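Side-chain contacts in giding protein-mglB (Thermus thermophilus, PDB 1J3W), which probably acts as a molecular adaptor and guanyl-nucleotide exchange factor of the Roadblock/LC7 family, with a likely part in gliding motility: residues B[115-118]-B[119-123]; B[53-56]-B[57-60]; B[11-14]-B[15-19]. All coordinates share one frame; numbering follows the deposited sequence.

Interaction 1 of 3, residues B[115-118]-B[119-123]; sequences LGKV and KLHGK
H121 leans back on K117 one turn earlier in helix 115-135, and the pair is joined twice, through the backbone and through a water. Followed outward from CB, the histidine stays close to that earlier turn. Its CB lies 3.5 Å from K117 O, and CG is held beside the backbone N, anti to the carbonyl carbon (chi1 -61°). This swings the ring over toward the lysine and brings H121 CD2 to 3.4 Å from K117 O, which sits at the ring edge near its plane. That oxygen is already in use, since H121 N donates to K117 O at 2.9 Å in the ordinary i to i+4 helical bond. One ring face is met by L120, whose CG stands over the centre of the H121 ring. At the tip, H121 NE2 meets a water 2.7 Å away in the ring plane, and K117 NZ donates to the same water at 2.6 Å. The water thus spans two nitrogens, K117 NZ and H121 NE2, that lie 4.8 Å apart, and the nearby ammonium would probably make protonation of the imidazole somewhat harder. Round the helix, L115 and K119 run side by side, with L115 CD1 4.1 Å from K119 CG. These two also pack against K119 and L115 of the second subunit, so this side faces a neighbouring copy. V118 turns inward onto L107 and F109 of strand 103-109 and Y95 of strand 93-98, while H121 rests on E26 and T27 at the end of helix 10-27.

Interaction 2 of 3, residues B[53-56]-B[57-60]; sequences PPPL and DTLA
L56 and L59 meet through their branch ends, L56 CD2 lying 4.1 Å from L59 CD2, while P55 presses on the turn that follows it. The two leucines approach at a slant. In L56, CG is placed beside the backbone N (chi1 -66°), whereas in L59 it is anti to that nitrogen (chi1 172°), and with these first torsions the two CD2 methyls come together. L59 CB also rests against the carbonyl oxygens of both P55 and L56. P55 occupies the N-cap position of helix 56-69, the helix that follows strand 41-46 in this Roadblock/LC7 domain. As a proline it brings no polar side chain to the cap, and its part in the first turn is played by its carbonyl: L59 N donates to P55 O at 3.0 Å. L56 O takes the next bond, from A60 N at 2.9 Å. P55 CB is approached from one side by two side-chain oxygens, T58 OG1 and D57 OD1, each 3.6 Å from it. D57 has its CG between backbone N and carbonyl carbon (chi1 58°), which curls the carboxylate back so that OD1 receives a weak bond from T58 N at 2.9 Å within the same turn. L56 reaches L33 of strand 31-36 and H44 and E46 of strand 41-46. P55, T58 and L59 instead pack against L76 of the second subunit, and D57 OD2 comes close to the like-charged D57 OD2 of the third subunit.

Interaction 3 of 3, residues B[11-14]-B[15-19]; sequences APYE and RAVEV
A CH-pi contact between residues one helical turn apart, Y13 and V17, sits near the start of helix 10-27, the first helix of the fold. V17 CG2 lies over one face of the Y13 ring, 3.6 Å from its centroid and displaced toward the rim, so that Y13 CZ and CE2 are the ring atoms nearest to it. The tyrosine points away from the following turn at its root, but with CG anti to the backbone N (chi1 175°) the ring comes alongside the carbonyl side and its far end swings back over the valine. Beneath them, V17 N donates to Y13 O at 2.8 Å. E14 OE2 stands at the edge of the Y13 ring, in its plane. On another side of the helix, R15 bends at chi2 and chi3 and folds over the preceding turn: R15 CG is 3.2 Å from A11 O, and its guanidinium has E14 CB and A11 O over one face. From there it grips E18 side-on, R15 NE giving a bond to E18 OE1 at 3.0 Å and R15 NH2 a shorter one to E18 OE2 at 2.6 Å, the two together making a salt bridge. Both oxygens lie close to the guanidinium plane, so the pair of bonds fixes its rotation. An alanine in place of E18 has no carboxylate to offer, and the guanidinium of R15, left without its charge partner, would probably be set freer to turn. Y13 and V17 face A43 and K45 of strand 41-46, while R15, A16 and V19 lean on helix 115-135 at I132, L129 and A125.

Overall arrangement
All three contacts are local; interactions 1 and 3 run along helices and interaction 2 spans the entry from a loop into one. They follow the chain in the order 3, 2, 1, and none touches another. Interactions 1 and 3 come nearest, about 6 Å between nearest atoms with centres 20 Å apart, and they lie on two helices that pack together, 115-135 and 10-27. Interaction 2 is across the chain's centre from interaction 1, their centres 21 Å apart. Interactions 2 and 3 share strand 41-46: interaction 2 touches V41, H44 and E46 there, interaction 3 A43 and K45. Interactions 1 and 2 both meet the second subunit, whereas no other chain of the assembly touches interaction 3.

Interaction 1 of 3, residues B[115-118]-B[119-123]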
loop_
_atom_site.group_PDB
_atom_site.type_symbol
_atom_site.label_atom_id
_atom_site.label_comp_id
_atom_site.label_asym_id
_atom_site.label_seq_id
_atom_site.Cartn_x
_atom_site.Cartn_y
_atom_site.Cartn_z
ATOM N N LEU B 115 20.956 -1.733 -17.239
ATOM C CA LEU B 115 20.489 -2.151 -15.922
ATOM C C LEU B 115 21.619 -2.587 -14.997
ATOM O O LEU B 115 21.593 -2.295 -13.805
ATOM C CB LEU B 115 19.464 -3.281 -16.050
ATOM C CG LEU B 115 18.821 -3.722 -14.733
ATOM C CD1 LEU B 115 18.110 -2.549 -14.073
ATOM C CD2 LEU B 115 17.836 -4.848 -15.014
ATOM N N GLY B 116 22.611 -3.279 -15.549
ATOM C CA GLY B 116 23.724 -3.729 -14.734
ATOM C C GLY B 116 24.470 -2.558 -14.123
ATOM O O GLY B 116 24.941 -2.632 -12.987
ATOM N N LYS B 117 24.577 -1.470 -14.879
ATOM C CA LYS B 117 25.270 -0.278 -14.399
ATOM C C LYS B 117 24.412 0.403 -13.334
ATOM O O LYS B 117 24.916 0.880 -12.315
ATOM C CB LYS B 117 25.516 0.696 -15.553
ATOM C CG LYS B 117 26.459 0.193 -16.639
ATOM C CD LYS B 117 27.911 0.273 -16.211
ATOM C CE LYS B 117 28.836 0.008 -17.392
ATOM N NZ LYS B 117 30.252 0.313 -17.058
ATOM N N VAL B 118 23.106 0.448 -13.574
ATOM C CA VAL B 118 22.189 1.060 -12.625
ATOM C C VAL B 118 22.295 0.395 -11.255
ATOM O O VAL B 118 22.405 1.071 -10.232
ATOM C CB VAL B 118 20.725 0.960 -13.131
ATOM C CG1 VAL B 118 19.759 1.385 -12.036
ATOM C CG2 VAL B 118 20.540 1.844 -14.360
ATOM N N LYS B 119 22.280 -0.931 -11.237
ATOM C CA LYS B 119 22.348 -1.657 -9.977
ATOM C C LYS B 119 23.715 -1.595 -9.312
ATOM O O LYS B 119 23.812 -1.472 -8.086
ATOM C CB LYS B 119 21.926 -3.107 -10.195
ATOM C CG LYS B 119 20.524 -3.213 -10.784
ATOM C CD LYS B 119 19.964 -4.614 -10.684
ATOM C CE LYS B 119 19.635 -4.970 -9.245
ATOM N NZ LYS B 119 19.079 -6.343 -9.149
ATOM N N LEU B 120 24.768 -1.673 -10.119
ATOM C CA LEU B 120 26.130 -1.617 -9.597
ATOM C C LEU B 120 26.405 -0.270 -8.935
ATOM O O LEU B 120 26.715 -0.193 -7.746
ATOM C CB LEU B 120 27.135 -1.839 -10.734
ATOM C CG LEU B 120 28.618 -1.679 -10.383
ATOM C CD1 LEU B 120 29.001 -2.714 -9.356
ATOM C CD2 LEU B 120 29.471 -1.831 -11.636
ATOM N N HIS B 121 26.273 0.799 -9.709
ATOM C CA HIS B 121 26.540 2.129 -9.185
ATOM C C HIS B 121 25.435 2.630 -8.265
ATOM O O HIS B 121 25.674 3.471 -7.398
ATOM C CB HIS B 121 26.802 3.076 -10.355
ATOM C CG HIS B 121 27.996 2.681 -11.168
ATOM N ND1 HIS B 121 29.289 2.886 -10.736
ATOM C CD2 HIS B 121 28.094 2.015 -12.344
ATOM C CE1 HIS B 121 30.131 2.364 -11.610
ATOM N NE2 HIS B 121 29.432 1.828 -12.595
ATOM N N GLY B 122 24.225 2.105 -8.450
ATOM C CA GLY B 122 23.127 2.480 -7.581
ATOM C C GLY B 122 23.407 1.963 -6.177
ATOM O O GLY B 122 23.174 2.660 -5.197
ATOM N N LYS B 123 23.919 0.738 -6.078
ATOM C CA LYS B 123 24.240 0.160 -4.773
ATOM C C LYS B 123 25.373 0.952 -4.112
ATOM O O LYS B 123 25.345 1.222 -2.910
ATOM C CB LYS B 123 24.643 -1.311 -4.933
ATOM C CG LYS B 123 25.062 -1.988 -3.637
ATOM C CD LYS B 123 23.962 -1.942 -2.587
ATOM C CE LYS B 123 22.745 -2.752 -3.008
ATOM N NZ LYS B 123 21.674 -2.709 -1.970
HETATM O O HOH W 1 30.728 0.294 -14.470
#

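Interaction 2 of 3, residues B[53-56]-B[57-60]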
loop_
_atom_site.group_PDB
_atom_site.type_symbol
_atom_site.label_atom_id
_atom_site.label_comp_id
_atom_site.label_asym_id
_atom_site.label_seq_id
_atom_site.Cartn_x
_atom_site.Cartn_y
_atom_site.Cartn_z
ATOM N N PRO B 53 11.872 16.414 -15.725
ATOM C CA PRO B 53 11.347 15.217 -15.068
ATOM C C PRO B 53 9.893 15.366 -14.670
ATOM O O PRO B 53 9.339 16.463 -14.695
ATOM C CB PRO B 53 12.239 15.089 -13.837
ATOM C CG PRO B 53 12.480 16.521 -13.469
ATOM C CD PRO B 53 12.783 17.145 -14.825
ATOM N N PRO B 54 9.240 14.248 -14.336
ATOM C CA PRO B 54 7.843 14.349 -13.919
ATOM C C PRO B 54 7.943 15.041 -12.561
ATOM O O PRO B 54 9.037 15.154 -12.007
ATOM C CB PRO B 54 7.415 12.888 -13.809
ATOM C CG PRO B 54 8.675 12.198 -13.407
ATOM C CD PRO B 54 9.710 12.851 -14.296
ATOM N N PRO B 55 6.823 15.525 -12.007
ATOM C CA PRO B 55 6.890 16.197 -10.702
ATOM C C PRO B 55 7.671 15.351 -9.697
ATOM O O PRO B 55 7.229 14.269 -9.314
ATOM C CB PRO B 55 5.419 16.350 -10.319
ATOM C CG PRO B 55 4.741 16.480 -11.649
ATOM C CD PRO B 55 5.433 15.433 -12.487
ATOM N N LEU B 56 8.820 15.849 -9.256
ATOM C CA LEU B 56 9.652 15.087 -8.332
ATOM C C LEU B 56 9.048 14.890 -6.955
ATOM O O LEU B 56 9.301 13.873 -6.309
ATOM C CB LEU B 56 11.039 15.721 -8.216
ATOM C CG LEU B 56 11.872 15.671 -9.500
ATOM C CD1 LEU B 56 13.210 16.341 -9.245
ATOM C CD2 LEU B 56 12.071 14.231 -9.953
ATOM N N ASP B 57 8.260 15.857 -6.494
ATOM C CA ASP B 57 7.633 15.704 -5.190
ATOM C C ASP B 57 6.601 14.577 -5.261
ATOM O O ASP B 57 6.496 13.771 -4.339
ATOM C CB ASP B 57 7.013 17.034 -4.723
ATOM C CG ASP B 57 5.976 17.589 -5.684
ATOM O OD1 ASP B 57 6.039 17.338 -6.907
ATOM O OD2 ASP B 57 5.086 18.318 -5.197
ATOM N N THR B 58 5.871 14.500 -6.369
ATOM C CA THR B 58 4.887 13.438 -6.542
ATOM C C THR B 58 5.612 12.095 -6.659
ATOM O O THR B 58 5.186 11.100 -6.074
ATOM C CB THR B 58 4.032 13.671 -7.793
ATOM O OG1 THR B 58 3.418 14.964 -7.706
ATOM C CG2 THR B 58 2.940 12.607 -7.902
ATOM N N LEU B 59 6.717 12.068 -7.403
ATOM C CA LEU B 59 7.484 10.835 -7.557
ATOM C C LEU B 59 7.939 10.335 -6.188
ATOM O O LEU B 59 7.779 9.159 -5.856
ATOM C CB LEU B 59 8.708 11.069 -8.450
ATOM C CG LEU B 59 9.700 9.900 -8.535
ATOM C CD1 LEU B 59 9.014 8.681 -9.131
ATOM C CD2 LEU B 59 10.906 10.304 -9.383
ATOM N N ALA B 60 8.508 11.238 -5.394
ATOM C CA ALA B 60 8.995 10.902 -4.060
ATOM C C ALA B 60 7.862 10.409 -3.160
ATOM O O ALA B 60 8.032 9.451 -2.406
ATOM C CB ALA B 60 9.677 12.114 -3.435
#

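Interaction 3 of 3, residues B[11-14]-B[15-19]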
loop_
_atom_site.group_PDB
_atom_site.type_symbol
_atom_site.label_atom_id
_atom_site.label_comp_id
_atom_site.label_asym_id
_atom_site.label_seq_id
_atom_site.Cartn_x
_atom_site.Cartn_y
_atom_site.Cartn_z
ATOM N N ALA B 11 27.939 21.107 3.976
ATOM C CA ALA B 11 28.794 20.024 3.486
ATOM C C ALA B 11 28.073 18.711 3.203
ATOM O O ALA B 11 28.286 18.100 2.157
ATOM C CB ALA B 11 29.944 19.782 4.469
ATOM N N PRO B 12 27.227 18.248 4.137
ATOM C CA PRO B 12 26.497 16.991 3.932
ATOM C C PRO B 12 25.694 17.009 2.634
ATOM O O PRO B 12 25.702 16.035 1.871
ATOM C CB PRO B 12 25.602 16.913 5.164
ATOM C CG PRO B 12 26.440 17.580 6.213
ATOM C CD PRO B 12 26.957 18.791 5.480
ATOM N N TYR B 13 24.992 18.113 2.394
ATOM C CA TYR B 13 24.193 18.262 1.183
ATOM C C TYR B 13 25.097 18.143 -0.035
ATOM O O TYR B 13 24.807 17.388 -0.962
ATOM C CB TYR B 13 23.488 19.626 1.155
ATOM C CG TYR B 13 22.731 19.893 -0.130
ATOM C CD1 TYR B 13 21.474 19.321 -0.360
ATOM C CD2 TYR B 13 23.288 20.673 -1.141
ATOM C CE1 TYR B 13 20.801 19.520 -1.564
ATOM C CE2 TYR B 13 22.626 20.874 -2.348
ATOM C CZ TYR B 13 21.382 20.296 -2.557
ATOM O OH TYR B 13 20.739 20.480 -3.757
ATOM N N GLU B 14 26.197 18.891 -0.028
ATOM C CA GLU B 14 27.137 18.872 -1.141
ATOM C C GLU B 14 27.695 17.482 -1.407
ATOM O O GLU B 14 27.837 17.079 -2.559
ATOM C CB GLU B 14 28.290 19.842 -0.879
ATOM C CG GLU B 14 27.876 21.297 -0.891
ATOM C CD GLU B 14 27.166 21.686 -2.175
ATOM O OE1 GLU B 14 27.711 21.404 -3.263
ATOM O OE2 GLU B 14 26.069 22.272 -2.094
ATOM N N ARG B 15 28.025 16.753 -0.349
ATOM C CA ARG B 15 28.556 15.410 -0.528
ATOM C C ARG B 15 27.485 14.526 -1.166
ATOM O O ARG B 15 27.779 13.719 -2.047
ATOM C CB ARG B 15 28.997 14.824 0.815
ATOM C CG ARG B 15 30.139 15.580 1.489
ATOM C CD ARG B 15 31.411 15.591 0.644
ATOM N NE ARG B 15 31.398 16.604 -0.413
ATOM C CZ ARG B 15 31.452 17.917 -0.201
ATOM N NH1 ARG B 15 31.519 18.396 1.034
ATOM N NH2 ARG B 15 31.446 18.755 -1.229
ATOM N N ALA B 16 26.241 14.696 -0.728
ATOM C CA ALA B 16 25.132 13.908 -1.265
ATOM C C ALA B 16 24.909 14.231 -2.735
ATOM O O ALA B 16 24.744 13.333 -3.563
ATOM C CB ALA B 16 23.859 14.187 -0.475
ATOM N N VAL B 17 24.895 15.518 -3.060
ATOM C CA VAL B 17 24.696 15.936 -4.440
ATOM C C VAL B 17 25.792 15.379 -5.346
ATOM O O VAL B 17 25.519 14.952 -6.470
ATOM C CB VAL B 17 24.662 17.472 -4.544
ATOM C CG1 VAL B 17 24.885 17.907 -5.976
ATOM C CG2 VAL B 17 23.321 17.979 -4.041
ATOM N N GLU B 18 27.031 15.385 -4.863
ATOM C CA GLU B 18 28.139 14.857 -5.644
ATOM C C GLU B 18 27.902 13.381 -5.959
ATOM O O GLU B 18 28.148 12.935 -7.081
ATOM C CB GLU B 18 29.452 15.054 -4.883
ATOM C CG GLU B 18 30.057 16.432 -5.107
ATOM C CD GLU B 18 30.982 16.861 -3.988
ATOM O OE1 GLU B 18 31.611 15.979 -3.366
ATOM O OE2 GLU B 18 31.085 18.085 -3.740
ATOM N N VAL B 19 27.412 12.628 -4.977
ATOM C CA VAL B 19 27.126 11.217 -5.198
ATOM C C VAL B 19 26.050 11.086 -6.275
ATOM O O VAL B 19 26.175 10.273 -7.193
ATOM C CB VAL B 19 26.623 10.520 -3.916
ATOM C CG1 VAL B 19 26.186 9.095 -4.240
ATOM C CG2 VAL B 19 27.727 10.496 -2.863
#